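Local coordinates for glucose-binding protein (Thermus thermophilus HB27, PDB 2B3F) that binds glucose and galactose as the periplasmic solute-binding component of what is probably a sugar transport system, at residues Q64-M69 / L276-G281; W112-N117 / R297-K302. All coordinates share one frame; numbering follows the deposited sequence.

Contact 1 of 2, residues Q64-M69 / L276-G281. With GAL (beta-D-galactopyranose), chain G.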
loop_
_atom_site.group_PDB
_atom_site.type_symbol
_atom_site.label_atom_id
_atom_site.label_comp_id
_atom_site.label_asym_id
_atom_site.label_seq_id
_atom_site.Cartn_x
_atom_site.Cartn_y
_atom_site.Cartn_z
ATOM N N GLN A 64 6.939 6.297 9.746
ATOM C CA GLN A 64 6.485 5.353 8.748
ATOM C C GLN A 64 6.761 5.899 7.344
ATOM O O GLN A 64 6.440 7.047 7.017
ATOM C CB GLN A 64 4.985 5.119 8.912
ATOM C CG GLN A 64 4.408 4.123 7.961
ATOM C CD GLN A 64 2.866 4.044 8.040
ATOM O OE1 GLN A 64 2.262 4.645 8.918
ATOM N NE2 GLN A 64 2.264 3.297 7.131
ATOM N N VAL A 65 7.389 5.075 6.524
ATOM C CA VAL A 65 7.757 5.470 5.178
ATOM C C VAL A 65 7.804 4.259 4.272
ATOM O O VAL A 65 8.219 3.170 4.655
ATOM C CB VAL A 65 9.103 6.223 5.167
ATOM C CG1 VAL A 65 10.221 5.362 5.741
ATOM C CG2 VAL A 65 9.447 6.774 3.773
ATOM N N HIS A 66 7.352 4.455 3.048
ATOM C CA HIS A 66 7.336 3.388 2.097
ATOM C C HIS A 66 8.703 3.106 1.501
ATOM O O HIS A 66 9.388 4.007 1.035
ATOM C CB HIS A 66 6.367 3.688 0.949
ATOM C CG HIS A 66 4.931 3.588 1.347
ATOM N ND1 HIS A 66 4.025 4.590 1.099
ATOM C CD2 HIS A 66 4.248 2.604 1.971
ATOM C CE1 HIS A 66 2.836 4.223 1.541
ATOM N NE2 HIS A 66 2.938 3.018 2.068
ATOM N N ALA A 67 9.042 1.829 1.445
ATOM C CA ALA A 67 10.274 1.416 0.761
ATOM C C ALA A 67 10.167 1.742 -0.726
ATOM O O ALA A 67 9.114 1.534 -1.349
ATOM C CB ALA A 67 10.512 -0.065 0.953
ATOM N N GLY A 68 11.262 2.237 -1.287
ATOM C CA GLY A 68 11.346 2.543 -2.711
ATOM C C GLY A 68 11.513 4.033 -2.941
ATOM O O GLY A 68 12.112 4.733 -2.127
ATOM N N MET A 69 10.953 4.522 -4.054
ATOM C CA MET A 69 11.172 5.899 -4.467
ATOM C C MET A 69 10.583 6.917 -3.530
ATOM O O MET A 69 11.089 8.015 -3.455
ATOM C CB MET A 69 10.674 6.121 -5.886
ATOM C CG MET A 69 11.496 5.393 -6.908
ATOM S SD MET A 69 13.235 5.911 -6.854
ATOM C CE MET A 69 13.976 4.722 -7.964
ATOM N N LEU A 276 4.108 -3.333 -1.731
ATOM C CA LEU A 276 4.597 -2.141 -1.060
ATOM C C LEU A 276 5.125 -2.610 0.295
ATOM O O LEU A 276 4.820 -3.735 0.726
ATOM C CB LEU A 276 3.460 -1.108 -0.862
ATOM C CG LEU A 276 2.247 -1.639 -0.100
ATOM C CD1 LEU A 276 1.918 -0.785 1.111
ATOM C CD2 LEU A 276 1.024 -1.877 -1.007
ATOM N N SER A 277 5.872 -1.754 0.969
ATOM C CA SER A 277 6.429 -2.121 2.267
ATOM C C SER A 277 6.517 -0.914 3.166
ATOM O O SER A 277 7.090 0.102 2.787
ATOM C CB SER A 277 7.816 -2.760 2.093
ATOM O OG SER A 277 8.388 -3.030 3.360
ATOM N N ASP A 278 5.900 -1.025 4.344
ATOM C CA ASP A 278 6.017 -0.046 5.392
ATOM C C ASP A 278 7.359 -0.261 6.084
ATOM O O ASP A 278 7.708 -1.396 6.388
ATOM C CB ASP A 278 4.875 -0.207 6.392
ATOM C CG ASP A 278 3.501 0.117 5.773
ATOM O OD1 ASP A 278 3.397 1.224 5.198
ATOM O OD2 ASP A 278 2.587 -0.727 5.866
ATOM N N SER A 279 8.085 0.824 6.298
ATOM C CA SER A 279 9.417 0.788 6.891
ATOM C C SER A 279 9.611 1.970 7.838
ATOM O O SER A 279 8.859 2.950 7.800
ATOM C CB SER A 279 10.473 0.751 5.766
ATOM O OG SER A 279 10.665 1.994 5.142
ATOM N N PHE A 280 10.633 1.868 8.696
ATOM C CA PHE A 280 11.008 2.937 9.606
ATOM C C PHE A 280 12.501 3.196 9.474
ATOM O O PHE A 280 13.268 2.243 9.382
ATOM C CB PHE A 280 10.701 2.557 11.051
ATOM C CG PHE A 280 9.227 2.571 11.377
ATOM C CD1 PHE A 280 8.611 3.738 11.825
ATOM C CD2 PHE A 280 8.473 1.421 11.241
ATOM C CE1 PHE A 280 7.238 3.750 12.121
ATOM C CE2 PHE A 280 7.110 1.420 11.540
ATOM C CZ PHE A 280 6.498 2.612 11.975
ATOM N N GLY A 281 12.881 4.468 9.511
ATOM C CA GLY A 281 14.285 4.845 9.530
ATOM C C GLY A 281 14.663 5.686 10.721
ATOM O O GLY A 281 13.932 5.771 11.713
HETATM C C1 GAL G . -0.677 2.269 2.889
HETATM C C2 GAL G . 0.177 1.739 4.049
HETATM C C3 GAL G . -0.564 0.693 4.869
HETATM C C4 GAL G . -1.940 1.203 5.301
HETATM C C5 GAL G . -2.655 1.803 4.067
HETATM C C6 GAL G . -4.053 2.377 4.352
HETATM O O1 GAL G . -0.012 3.276 2.188
HETATM O O2 GAL G . 1.412 1.226 3.524
HETATM O O3 GAL G . 0.196 0.347 6.018
HETATM O O4 GAL G . -1.739 2.144 6.322
HETATM O O5 GAL G . -1.882 2.803 3.447
HETATM O O6 GAL G . -3.958 3.567 5.077
HETATM O O HOH W 1 6.506 0.547 -0.818
#
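Gln-64, His-66 and Asp-278 turn their side chains to one face of an antiparallel strand pair, where galactose binds. Asp-278 CG lies anti to the carbonyl carbon (chi1 -66°), bringing both carboxylate oxygens to the sugar. Asp-278 OD1 accepts from GAL O2, and Asp-278 OD2 from GAL O3, each at 2.6 Å. Gln-64 is extended, CG anti to its backbone N (chi1 -178°). Gln-64 NE2 donates to Asp-278 OD1 at 3.1 Å from above the carboxylate plane, while Gln-64 OE1 accepts from Trp-8 N. The His-66 ring stands beside Asp-278, and His-66 NE2 donates to GAL O2 over 2.8 Å; His-66 ND1 is hydrogen-bonded to Glu-70 OE1. GAL O2 thus accepts from His-66 and donates to Asp-278. On the other face, Val-65 and Ser-279 form a hydrogen-bonded pair. Val-65 O accepts from Ser-279 N and Ser-279 OG, the hydroxyl from above the carbonyl plane at 2.8 Å. Ser-279 OG also bonds Ser-113 OG. Ala-67 N donates to Ser-277 O at 2.9 Å. An alanine at Asp-278 would probably weaken galactose binding, losing the carboxylate's bonds to GAL O2 and O3 and the acceptor for Gln-64 NE2. The Gln-64 amide probably helps stabilise the carboxylate's charge.

Contact 2 of 2, residues W112-N117 / R297-K302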
loop_
_atom_site.group_PDB
_atom_site.type_symbol
_atom_site.label_atom_id
_atom_site.label_comp_id
_atom_site.label_asym_id
_atom_site.label_seq_id
_atom_site.Cartn_x
_atom_site.Cartn_y
_atom_site.Cartn_z
ATOM N N TRP A 112 18.552 2.789 4.078
ATOM C CA TRP A 112 17.923 3.981 4.656
ATOM C C TRP A 112 16.683 3.753 5.512
ATOM O O TRP A 112 16.206 4.687 6.163
ATOM C CB TRP A 112 17.644 5.004 3.540
ATOM C CG TRP A 112 18.892 5.344 2.775
ATOM C CD1 TRP A 112 19.272 4.843 1.571
ATOM C CD2 TRP A 112 19.936 6.229 3.196
ATOM N NE1 TRP A 112 20.494 5.382 1.190
ATOM C CE2 TRP A 112 20.919 6.239 2.173
ATOM C CE3 TRP A 112 20.136 7.019 4.338
ATOM C CZ2 TRP A 112 22.091 6.993 2.268
ATOM C CZ3 TRP A 112 21.290 7.786 4.424
ATOM C CH2 TRP A 112 22.252 7.767 3.388
ATOM N N SER A 113 16.169 2.530 5.536
ATOM C CA SER A 113 15.054 2.193 6.430
ATOM C C SER A 113 14.993 0.691 6.675
ATOM O O SER A 113 15.696 -0.091 6.015
ATOM C CB SER A 113 13.712 2.687 5.865
ATOM O OG SER A 113 13.370 1.933 4.729
ATOM N N VAL A 114 14.146 0.300 7.623
ATOM C CA VAL A 114 13.970 -1.088 8.012
ATOM C C VAL A 114 12.536 -1.504 7.708
ATOM O O VAL A 114 11.601 -0.969 8.321
ATOM C CB VAL A 114 14.226 -1.282 9.520
ATOM C CG1 VAL A 114 14.130 -2.765 9.907
ATOM C CG2 VAL A 114 15.563 -0.641 9.905
ATOM N N PRO A 115 12.355 -2.437 6.766
ATOM C CA PRO A 115 11.005 -2.907 6.430
ATOM C C PRO A 115 10.360 -3.719 7.541
ATOM O O PRO A 115 11.011 -4.585 8.138
ATOM C CB PRO A 115 11.208 -3.764 5.187
ATOM C CG PRO A 115 12.633 -3.580 4.786
ATOM C CD PRO A 115 13.392 -3.092 5.938
ATOM N N VAL A 116 9.093 -3.445 7.829
ATOM C CA VAL A 116 8.358 -4.187 8.844
ATOM C C VAL A 116 7.401 -5.213 8.260
ATOM O O VAL A 116 6.969 -6.123 8.952
ATOM C CB VAL A 116 7.640 -3.250 9.838
ATOM C CG1 VAL A 116 6.516 -2.477 9.184
ATOM C CG2 VAL A 116 7.106 -4.058 11.050
ATOM N N ASN A 117 7.058 -5.056 6.984
ATOM C CA ASN A 117 6.043 -5.867 6.367
ATOM C C ASN A 117 6.138 -5.860 4.847
ATOM O O ASN A 117 7.004 -5.196 4.246
ATOM C CB ASN A 117 4.641 -5.390 6.815
ATOM C CG ASN A 117 4.285 -4.003 6.286
ATOM O OD1 ASN A 117 4.997 -3.434 5.479
ATOM N ND2 ASN A 117 3.150 -3.465 6.745
ATOM N N ARG A 297 15.470 -2.122 15.724
ATOM C CA ARG A 297 15.873 -3.501 15.976
ATOM C C ARG A 297 14.668 -4.387 16.231
ATOM O O ARG A 297 14.624 -5.537 15.791
ATOM C CB ARG A 297 16.863 -3.567 17.147
ATOM C CG ARG A 297 18.184 -2.856 16.854
ATOM C CD ARG A 297 19.113 -2.844 18.062
ATOM N NE ARG A 297 19.270 -4.214 18.552
ATOM C CZ ARG A 297 19.091 -4.616 19.809
ATOM N NH1 ARG A 297 18.793 -3.751 20.778
ATOM N NH2 ARG A 297 19.254 -5.906 20.107
ATOM N N LEU A 298 13.663 -3.838 16.914
ATOM C CA LEU A 298 12.423 -4.559 17.143
ATOM C C LEU A 298 11.606 -4.773 15.866
ATOM O O LEU A 298 11.170 -5.877 15.566
ATOM C CB LEU A 298 11.566 -3.841 18.198
ATOM C CG LEU A 298 10.148 -4.389 18.376
ATOM C CD1 LEU A 298 10.158 -5.813 18.830
ATOM C CD2 LEU A 298 9.358 -3.522 19.356
ATOM N N VAL A 299 11.377 -3.701 15.115
ATOM C CA VAL A 299 10.533 -3.836 13.912
ATOM C C VAL A 299 11.213 -4.687 12.835
ATOM O O VAL A 299 10.539 -5.277 12.012
ATOM C CB VAL A 299 10.040 -2.462 13.336
ATOM C CG1 VAL A 299 9.345 -1.630 14.425
ATOM C CG2 VAL A 299 11.132 -1.711 12.724
ATOM N N GLY A 300 12.541 -4.772 12.872
ATOM C CA GLY A 300 13.294 -5.663 11.980
ATOM C C GLY A 300 13.414 -7.127 12.415
ATOM O O GLY A 300 13.968 -7.951 11.678
ATOM N N SER A 301 12.876 -7.457 13.582
ATOM C CA SER A 301 13.006 -8.801 14.174
ATOM C C SER A 301 11.834 -9.712 13.866
ATOM O O SER A 301 10.706 -9.258 13.610
ATOM C CB SER A 301 13.147 -8.661 15.699
ATOM O OG SER A 301 11.926 -8.278 16.323
ATOM N N LYS A 302 12.061 -11.023 13.954
ATOM C CA LYS A 302 10.996 -11.999 13.765
ATOM C C LYS A 302 9.909 -11.868 14.841
ATOM O O LYS A 302 8.717 -11.919 14.531
ATOM C CB LYS A 302 11.583 -13.412 13.752
ATOM C CG LYS A 302 10.579 -14.485 13.402
ATOM C CD LYS A 302 11.227 -15.854 13.369
ATOM C CE LYS A 302 10.193 -16.952 13.311
ATOM N NZ LYS A 302 10.833 -18.302 13.077
#
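Segment 112-117 is extended through Val-114 and Pro-115, then bends at Val-116 (phi -103°, psi -19°). Segment 297-302 holds the last turn of helix 289-299, the link at Gly-300 and Ser-301, and the start of helix 302-312. The nearest CA atoms are those of Val-116 and Val-299, 5.5 Å apart. No hydrogen bond joins the two segments; valine methyls carry the contact. Val-114 points toward the helix end. Val-114 CG1, anti to the backbone N (chi1 -176°), lies on Gly-300 CA at 3.7 Å and also faces Val-299 CG2 at 4.2 Å. A CB on Gly-300 would sit very close to this methyl, so the bare glycine lets the valine in. This is packing of a helix end against a strand of the larger mixed sheet, in the alpha/beta fold of periplasmic binding proteins. Helix 289-299 follows strand 272-280 in the chain, and that strand pairs with strand 110-115. Val-299 turns its side chain toward the strand segment. Val-116 crosses it obliquely, with Val-116 CG2 at 4.0 Å from Val-299 CB and 3.8 Å from Val-299 O. That carbonyl accepts from Gln-305 NE2. Just beyond, Ser-301 is the N-cap of helix 302-312. Ser-301 OG donates to Leu-298 O over 2.6 Å, on a lone pair of the carbonyl, and accepts from Gly-304 N.

Overall arrangement
The centres of contacts 1 and 2 lie about 10 Å apart, and the two touch. Along the chain their segments alternate: 64-69, 112-117, 276-281, 297-302. Strand 272-280 is the common element. It pairs antiparallel with strand 62-66 in contact 1 and with strand 110-115, the strand side of contact 2. Helix 289-299 then follows it and packs on strand 110-115. Ser-277 OG with Asn-117 O is a probable hydrogen bond between the contacts. Contact 1 meets galactose directly, through Asp-278 on strand 272-280 among others. In contact 2 the side chain of Val-116 touches Asp-278 and lies about 8 Å from the sugar, so this contact probably forms part of the pocket's second shell.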